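Long-range contacts in probable outer membrane protein (Pseudomonas aeruginosa, PDB 3DWO), which probably forms an outer-membrane β-barrel channel for the uptake of long-chain fatty acids or other hydrophobic compounds: residues N155-S159 and A218-P222; P34-F39 and S149-K153. One frame throughout, in Å; residues are numbered along the deposited sequence.

Contact 1: residues N155-S159 and A218-P222; sequences NDNFS and AVWKP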
ATOM      1  N   ASN A 155      11.113  -2.767  34.144  1.00 52.48           N
ATOM      2  CA  ASN A 155      11.389  -3.947  34.961  1.00 54.67           C
ATOM      3  C   ASN A 155      12.054  -4.961  34.053  1.00 55.13           C
ATOM      4  O   ASN A 155      12.328  -4.678  32.887  1.00 54.88           O
ATOM      5  CB  ASN A 155      10.101  -4.585  35.496  1.00 55.56           C
ATOM      6  CG  ASN A 155       9.336  -3.674  36.417  1.00 57.93           C
ATOM      7  OD1 ASN A 155       9.909  -3.056  37.313  1.00 60.40           O
ATOM      8  ND2 ASN A 155       8.025  -3.592  36.215  1.00 58.73           N
ATOM      9  N   ASP A 156      12.299  -6.149  34.587  1.00 55.48           N
ATOM     10  CA  ASP A 156      12.901  -7.212  33.803  1.00 55.30           C
ATOM     11  C   ASP A 156      11.749  -7.955  33.140  1.00 53.72           C
ATOM     12  O   ASP A 156      11.947  -8.964  32.465  1.00 53.96           O
ATOM     13  CB  ASP A 156      13.691  -8.157  34.711  1.00 58.11           C
ATOM     14  CG  ASP A 156      14.760  -7.435  35.513  1.00 60.93           C
ATOM     15  OD1 ASP A 156      15.647  -6.804  34.896  1.00 62.24           O
ATOM     16  OD2 ASP A 156      14.714  -7.497  36.761  1.00 62.97           O
ATOM     17  N   ASN A 157      10.540  -7.435  33.340  1.00 52.14           N
ATOM     18  CA  ASN A 157       9.333  -8.036  32.777  1.00 51.67           C
ATOM     19  C   ASN A 157       8.493  -7.018  32.010  1.00 49.21           C
ATOM     20  O   ASN A 157       7.431  -7.353  31.484  1.00 48.01           O
ATOM     21  CB  ASN A 157       8.469  -8.632  33.893  1.00 52.84           C
ATOM     22  CG  ASN A 157       9.274  -9.441  34.885  1.00 55.73           C
ATOM     23  OD1 ASN A 157       9.975 -10.385  34.512  1.00 57.45           O
ATOM     24  ND2 ASN A 157       9.181  -9.075  36.159  1.00 55.97           N
ATOM     25  N   PHE A 158       8.966  -5.778  31.943  1.00 46.37           N
ATOM     26  CA  PHE A 158       8.212  -4.738  31.262  1.00 45.19           C
ATOM     27  C   PHE A 158       9.085  -3.597  30.755  1.00 43.69           C
ATOM     28  O   PHE A 158      10.042  -3.187  31.411  1.00 42.69           O
ATOM     29  CB  PHE A 158       7.152  -4.178  32.210  1.00 45.63           C
ATOM     30  CG  PHE A 158       6.186  -3.246  31.551  1.00 46.61           C
ATOM     31  CD1 PHE A 158       5.202  -3.734  30.700  1.00 47.64           C
ATOM     32  CD2 PHE A 158       6.257  -1.878  31.780  1.00 47.18           C
ATOM     33  CE1 PHE A 158       4.298  -2.871  30.085  1.00 47.86           C
ATOM     34  CE2 PHE A 158       5.358  -1.007  31.170  1.00 48.02           C
ATOM     35  CZ  PHE A 158       4.378  -1.503  30.322  1.00 47.70           C
ATOM     36  N   SER A 159       8.741  -3.084  29.581  1.00 41.86           N
ATOM     37  CA  SER A 159       9.480  -1.984  28.980  1.00 40.04           C
ATOM     38  C   SER A 159       8.561  -1.177  28.079  1.00 39.70           C
ATOM     39  O   SER A 159       7.490  -1.641  27.686  1.00 39.64           O
ATOM     40  CB  SER A 159      10.663  -2.509  28.164  1.00 39.51           C
ATOM     41  OG  SER A 159      10.228  -3.284  27.060  1.00 39.13           O
ATOM     42  N   ALA A 218       4.871  -1.295  24.014  1.00 35.88           N
ATOM     43  CA  ALA A 218       5.101  -1.819  25.347  1.00 35.71           C
ATOM     44  C   ALA A 218       5.276  -3.324  25.235  1.00 36.14           C
ATOM     45  O   ALA A 218       4.640  -3.969  24.404  1.00 35.35           O
ATOM     46  CB  ALA A 218       3.919  -1.491  26.247  1.00 33.81           C
ATOM     47  N   VAL A 219       6.157  -3.874  26.062  1.00 38.24           N
ATOM     48  CA  VAL A 219       6.408  -5.307  26.074  1.00 40.22           C
ATOM     49  C   VAL A 219       6.312  -5.813  27.506  1.00 43.36           C
ATOM     50  O   VAL A 219       6.772  -5.154  28.441  1.00 43.59           O
ATOM     51  CB  VAL A 219       7.803  -5.649  25.513  1.00 39.24           C
ATOM     52  CG1 VAL A 219       8.139  -7.103  25.799  1.00 37.07           C
ATOM     53  CG2 VAL A 219       7.833  -5.393  24.016  1.00 39.38           C
ATOM     54  N   TRP A 220       5.707  -6.985  27.662  1.00 45.66           N
ATOM     55  CA  TRP A 220       5.529  -7.602  28.965  1.00 47.87           C
ATOM     56  C   TRP A 220       5.907  -9.078  28.898  1.00 49.30           C
ATOM     57  O   TRP A 220       5.298  -9.847  28.151  1.00 49.03           O
ATOM     58  CB  TRP A 220       4.073  -7.442  29.408  1.00 48.54           C
ATOM     59  CG  TRP A 220       3.743  -8.069  30.727  1.00 51.06           C
ATOM     60  CD1 TRP A 220       4.488  -8.017  31.872  1.00 50.78           C
ATOM     61  CD2 TRP A 220       2.544  -8.781  31.062  1.00 51.48           C
ATOM     62  NE1 TRP A 220       3.826  -8.646  32.898  1.00 51.19           N
ATOM     63  CE2 TRP A 220       2.630  -9.125  32.430  1.00 51.55           C
ATOM     64  CE3 TRP A 220       1.404  -9.158  30.340  1.00 51.40           C
ATOM     65  CZ2 TRP A 220       1.616  -9.829  33.092  1.00 52.06           C
ATOM     66  CZ3 TRP A 220       0.394  -9.860  31.001  1.00 52.03           C
ATOM     67  CH2 TRP A 220       0.510 -10.187  32.364  1.00 52.49           C
ATOM     68  N   LYS A 221       6.926  -9.463  29.662  1.00 51.24           N
ATOM     69  CA  LYS A 221       7.379 -10.853  29.704  1.00 53.85           C
ATOM     70  C   LYS A 221       6.960 -11.455  31.042  1.00 55.02           C
ATOM     71  O   LYS A 221       7.708 -11.408  32.018  1.00 55.50           O
ATOM     72  CB  LYS A 221       8.899 -10.930  29.553  1.00 53.21           C
ATOM     73  CG  LYS A 221       9.431 -10.231  28.316  1.00 54.66           C
ATOM     74  CD  LYS A 221      10.904 -10.538  28.080  1.00 55.19           C
ATOM     75  CE  LYS A 221      11.102 -11.910  27.444  1.00 57.03           C
ATOM     76  NZ  LYS A 221      10.570 -13.030  28.279  1.00 58.08           N
ATOM     77  N   PRO A 222       5.751 -12.026  31.101  1.00 56.16           N
ATOM     78  CA  PRO A 222       5.229 -12.631  32.326  1.00 58.13           C
ATOM     79  C   PRO A 222       5.981 -13.843  32.857  1.00 60.40           C
ATOM     80  O   PRO A 222       6.284 -13.908  34.048  1.00 61.67           O
ATOM     81  CB  PRO A 222       3.792 -12.992  31.951  1.00 57.53           C
ATOM     82  CG  PRO A 222       3.457 -12.017  30.880  1.00 57.08           C
ATOM     83  CD  PRO A 222       4.715 -12.008  30.059  1.00 56.36           C
TER
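Three backbone hydrogen bonds tie these two segments together. Ser-159 and Val-219 form an antiparallel hydrogen-bonded pair, with Ser-159 N 3.1 Å from Val-219 O and Val-219 N 3.1 Å from Ser-159 O; beyond the last bridge, Lys-221 N reaches Asn-157 O at 2.8 Å. CA-H...O contacts accompany them: Phe-158 CA lies 3.2 Å from Val-219 O, Trp-220 CA 3.2 Å from Asn-157 O and Ala-218 CA 3.3 Å from Ser-159 O. This is antiparallel pairing of neighbouring strands in the wall of a FadL-family β-barrel, where strand 158-177 begins and strand 201-220 ends. Apolar contacts lie on the face carrying Phe-158 and Trp-220, a non-hydrogen-bonded pair: Phe-158 CD1 is 4.1 Å from Trp-220 CB, and Phe-158 CE1 is 4.1 Å from Ala-218 CB. On the other face Ser-159 OG sits 3.7 Å from Val-219 CB but gives its hydrogen bond to Ala-35 O, in the N-terminal part of the chain.

Contact 2: residues P34-F39 and S149-K153; sequences PAAMAF and SLSFK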
ATOM      1  N   PRO A  34       9.327  -0.705  19.314  1.00 33.07           N
ATOM      2  CA  PRO A  34      10.570  -0.243  19.936  1.00 32.03           C
ATOM      3  C   PRO A  34      10.800  -0.743  21.364  1.00 32.67           C
ATOM      4  O   PRO A  34      11.940  -0.906  21.791  1.00 32.27           O
ATOM      5  CB  PRO A  34      10.458   1.282  19.836  1.00 32.11           C
ATOM      6  CG  PRO A  34       8.975   1.525  19.850  1.00 32.70           C
ATOM      7  CD  PRO A  34       8.464   0.432  18.947  1.00 32.10           C
ATOM      8  N   ALA A  35       9.724  -1.000  22.099  1.00 32.29           N
ATOM      9  CA  ALA A  35       9.856  -1.480  23.471  1.00 33.18           C
ATOM     10  C   ALA A  35      10.638  -2.792  23.558  1.00 33.81           C
ATOM     11  O   ALA A  35      11.422  -2.987  24.485  1.00 34.11           O
ATOM     12  CB  ALA A  35       8.474  -1.651  24.102  1.00 32.10           C
ATOM     13  N   ALA A  36      10.432  -3.684  22.590  1.00 33.27           N
ATOM     14  CA  ALA A  36      11.109  -4.980  22.573  1.00 34.35           C
ATOM     15  C   ALA A  36      12.621  -4.833  22.462  1.00 35.91           C
ATOM     16  O   ALA A  36      13.380  -5.775  22.705  1.00 36.47           O
ATOM     17  CB  ALA A  36      10.580  -5.829  21.420  1.00 32.93           C
ATOM     18  N   MET A  37      13.051  -3.637  22.095  1.00 36.61           N
ATOM     19  CA  MET A  37      14.463  -3.328  21.935  1.00 37.59           C
ATOM     20  C   MET A  37      15.186  -3.417  23.289  1.00 38.51           C
ATOM     21  O   MET A  37      16.392  -3.663  23.357  1.00 38.34           O
ATOM     22  CB  MET A  37      14.568  -1.917  21.360  1.00 36.98           C
ATOM     23  CG  MET A  37      15.676  -1.697  20.370  1.00 38.00           C
ATOM     24  SD  MET A  37      15.327  -0.246  19.354  1.00 32.89           S
ATOM     25  CE  MET A  37      14.868   0.971  20.582  1.00 33.27           C
ATOM     26  N   ALA A  38      14.432  -3.221  24.365  1.00 39.10           N
ATOM     27  CA  ALA A  38      14.984  -3.255  25.713  1.00 40.33           C
ATOM     28  C   ALA A  38      15.474  -4.643  26.122  1.00 41.16           C
ATOM     29  O   ALA A  38      16.109  -4.800  27.161  1.00 39.57           O
ATOM     30  CB  ALA A  38      13.939  -2.758  26.707  1.00 39.15           C
ATOM     31  N   PHE A  39      15.188  -5.646  25.302  1.00 42.33           N
ATOM     32  CA  PHE A  39      15.601  -7.004  25.612  1.00 43.31           C
ATOM     33  C   PHE A  39      16.614  -7.557  24.625  1.00 44.39           C
ATOM     34  O   PHE A  39      16.909  -8.749  24.626  1.00 44.60           O
ATOM     35  CB  PHE A  39      14.364  -7.897  25.697  1.00 42.98           C
ATOM     36  CG  PHE A  39      13.440  -7.512  26.811  1.00 44.10           C
ATOM     37  CD1 PHE A  39      13.760  -7.816  28.133  1.00 45.15           C
ATOM     38  CD2 PHE A  39      12.287  -6.780  26.555  1.00 44.29           C
ATOM     39  CE1 PHE A  39      12.943  -7.392  29.185  1.00 45.32           C
ATOM     40  CE2 PHE A  39      11.465  -6.350  27.596  1.00 44.37           C
ATOM     41  CZ  PHE A  39      11.795  -6.656  28.915  1.00 45.08           C
ATOM     42  N   SER A 149      14.256   5.466  17.138  1.00 30.84           N
ATOM     43  CA  SER A 149      13.452   5.098  18.297  1.00 31.11           C
ATOM     44  C   SER A 149      14.275   4.874  19.551  1.00 31.97           C
ATOM     45  O   SER A 149      15.497   4.714  19.500  1.00 31.21           O
ATOM     46  CB  SER A 149      12.627   3.843  18.004  1.00 30.35           C
ATOM     47  OG  SER A 149      13.469   2.731  17.760  1.00 32.51           O
ATOM     48  N   LEU A 150      13.580   4.846  20.680  1.00 32.57           N
ATOM     49  CA  LEU A 150      14.224   4.669  21.967  1.00 33.43           C
ATOM     50  C   LEU A 150      13.393   3.730  22.832  1.00 33.16           C
ATOM     51  O   LEU A 150      12.165   3.783  22.804  1.00 32.37           O
ATOM     52  CB  LEU A 150      14.335   6.032  22.650  1.00 33.85           C
ATOM     53  CG  LEU A 150      15.522   6.304  23.567  1.00 36.97           C
ATOM     54  CD1 LEU A 150      16.823   6.179  22.772  1.00 35.63           C
ATOM     55  CD2 LEU A 150      15.383   7.705  24.159  1.00 36.52           C
ATOM     56  N   SER A 151      14.060   2.870  23.597  1.00 33.34           N
ATOM     57  CA  SER A 151      13.346   1.958  24.485  1.00 35.60           C
ATOM     58  C   SER A 151      13.821   2.169  25.917  1.00 37.22           C
ATOM     59  O   SER A 151      14.984   2.494  26.156  1.00 37.17           O
ATOM     60  CB  SER A 151      13.577   0.502  24.083  1.00 34.48           C
ATOM     61  OG  SER A 151      14.911   0.115  24.335  1.00 33.68           O
ATOM     62  N   PHE A 152      12.909   1.995  26.865  1.00 38.96           N
ATOM     63  CA  PHE A 152      13.234   2.155  28.275  1.00 41.09           C
ATOM     64  C   PHE A 152      12.735   0.960  29.075  1.00 41.09           C
ATOM     65  O   PHE A 152      11.540   0.671  29.096  1.00 40.38           O
ATOM     66  CB  PHE A 152      12.611   3.442  28.823  1.00 41.08           C
ATOM     67  CG  PHE A 152      12.833   3.641  30.296  1.00 43.64           C
ATOM     68  CD1 PHE A 152      11.800   3.433  31.203  1.00 44.02           C
ATOM     69  CD2 PHE A 152      14.081   4.028  30.778  1.00 44.26           C
ATOM     70  CE1 PHE A 152      12.006   3.610  32.575  1.00 45.16           C
ATOM     71  CE2 PHE A 152      14.299   4.208  32.145  1.00 45.18           C
ATOM     72  CZ  PHE A 152      13.261   3.998  33.045  1.00 44.42           C
ATOM     73  N   LYS A 153      13.659   0.261  29.725  1.00 42.07           N
ATOM     74  CA  LYS A 153      13.298  -0.895  30.528  1.00 44.00           C
ATOM     75  C   LYS A 153      12.835  -0.467  31.920  1.00 45.79           C
ATOM     76  O   LYS A 153      13.590   0.144  32.675  1.00 47.09           O
ATOM     77  CB  LYS A 153      14.488  -1.853  30.635  1.00 43.59           C
ATOM     78  CG  LYS A 153      14.160  -3.141  31.369  1.00 44.24           C
ATOM     79  CD  LYS A 153      15.010  -4.311  30.894  1.00 43.74           C
ATOM     80  CE  LYS A 153      16.480  -4.112  31.202  1.00 43.78           C
ATOM     81  NZ  LYS A 153      17.286  -5.283  30.753  1.00 44.30           N
TER
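Pro-34 opens the contact with its CB, 3.8 Å from Ser-149 CB. Ala-35 makes the closest CA approach, its CA 5.0 Å from Ser-151 CA, while its CB points away and meets Val-219. From here the chain coils in tight turns, with Ala-38 N bonded to Ala-35 O at 3.0 Å and Phe-39 N to Ala-36 O at 3.2 Å, so that Met-37 and Ala-38 also direct their CB atoms at the strand. Segment 34-39 belongs to the N-terminal region that FadL-family proteins fold into the barrel lumen, and strand 138-153 is part of the surrounding wall; Ser-149 and Ser-151 face this inner region, whereas Leu-150 and Phe-152 point the other way, the Leu-150 side chain about 4 Å from a bound C8E detergent. Met-37 spans two of the inward residues, its CE 3.6 Å from Ser-149 OG and its CB 3.6 Å from Ser-151 OG; Ser-149 OG is hydrogen-bonded to Ala-30 O. The methyl of Ala-38 fits between Ser-151 and Lys-153, with Ala-38 CB 3.9 Å from Ser-151 OG and 4.1 Å from Lys-153 CB. At the end of the segment, Phe-39 CE1 packs 4.1 Å from Lys-153 CD, an apolar contact with the aliphatic part of the lysine.

In the fold
Centres 10 Å apart, the two contacts meet at the inner surface of the barrel near one end. Strands 138-153 and 158-177 are successive in the chain and adjacent in the sheet, so contact 2 packs the 34-39 loop on a wall that contact 1 continues through strand 201-220. Ser-159 joins the two: its OG is hydrogen-bonded to Ala-35 O at 2.9 Å and lies 3.3 Å from Phe-39 CE2, while Val-219 CG2 packs 3.4 Å from Ala-36 N. The loop thus touches all three strands. A bound C8E touches Ser-149, and one lies about 4 Å from the Leu-150 side chain; at contact 1 the Ala-218 side chain is about 12 Å from a C8E.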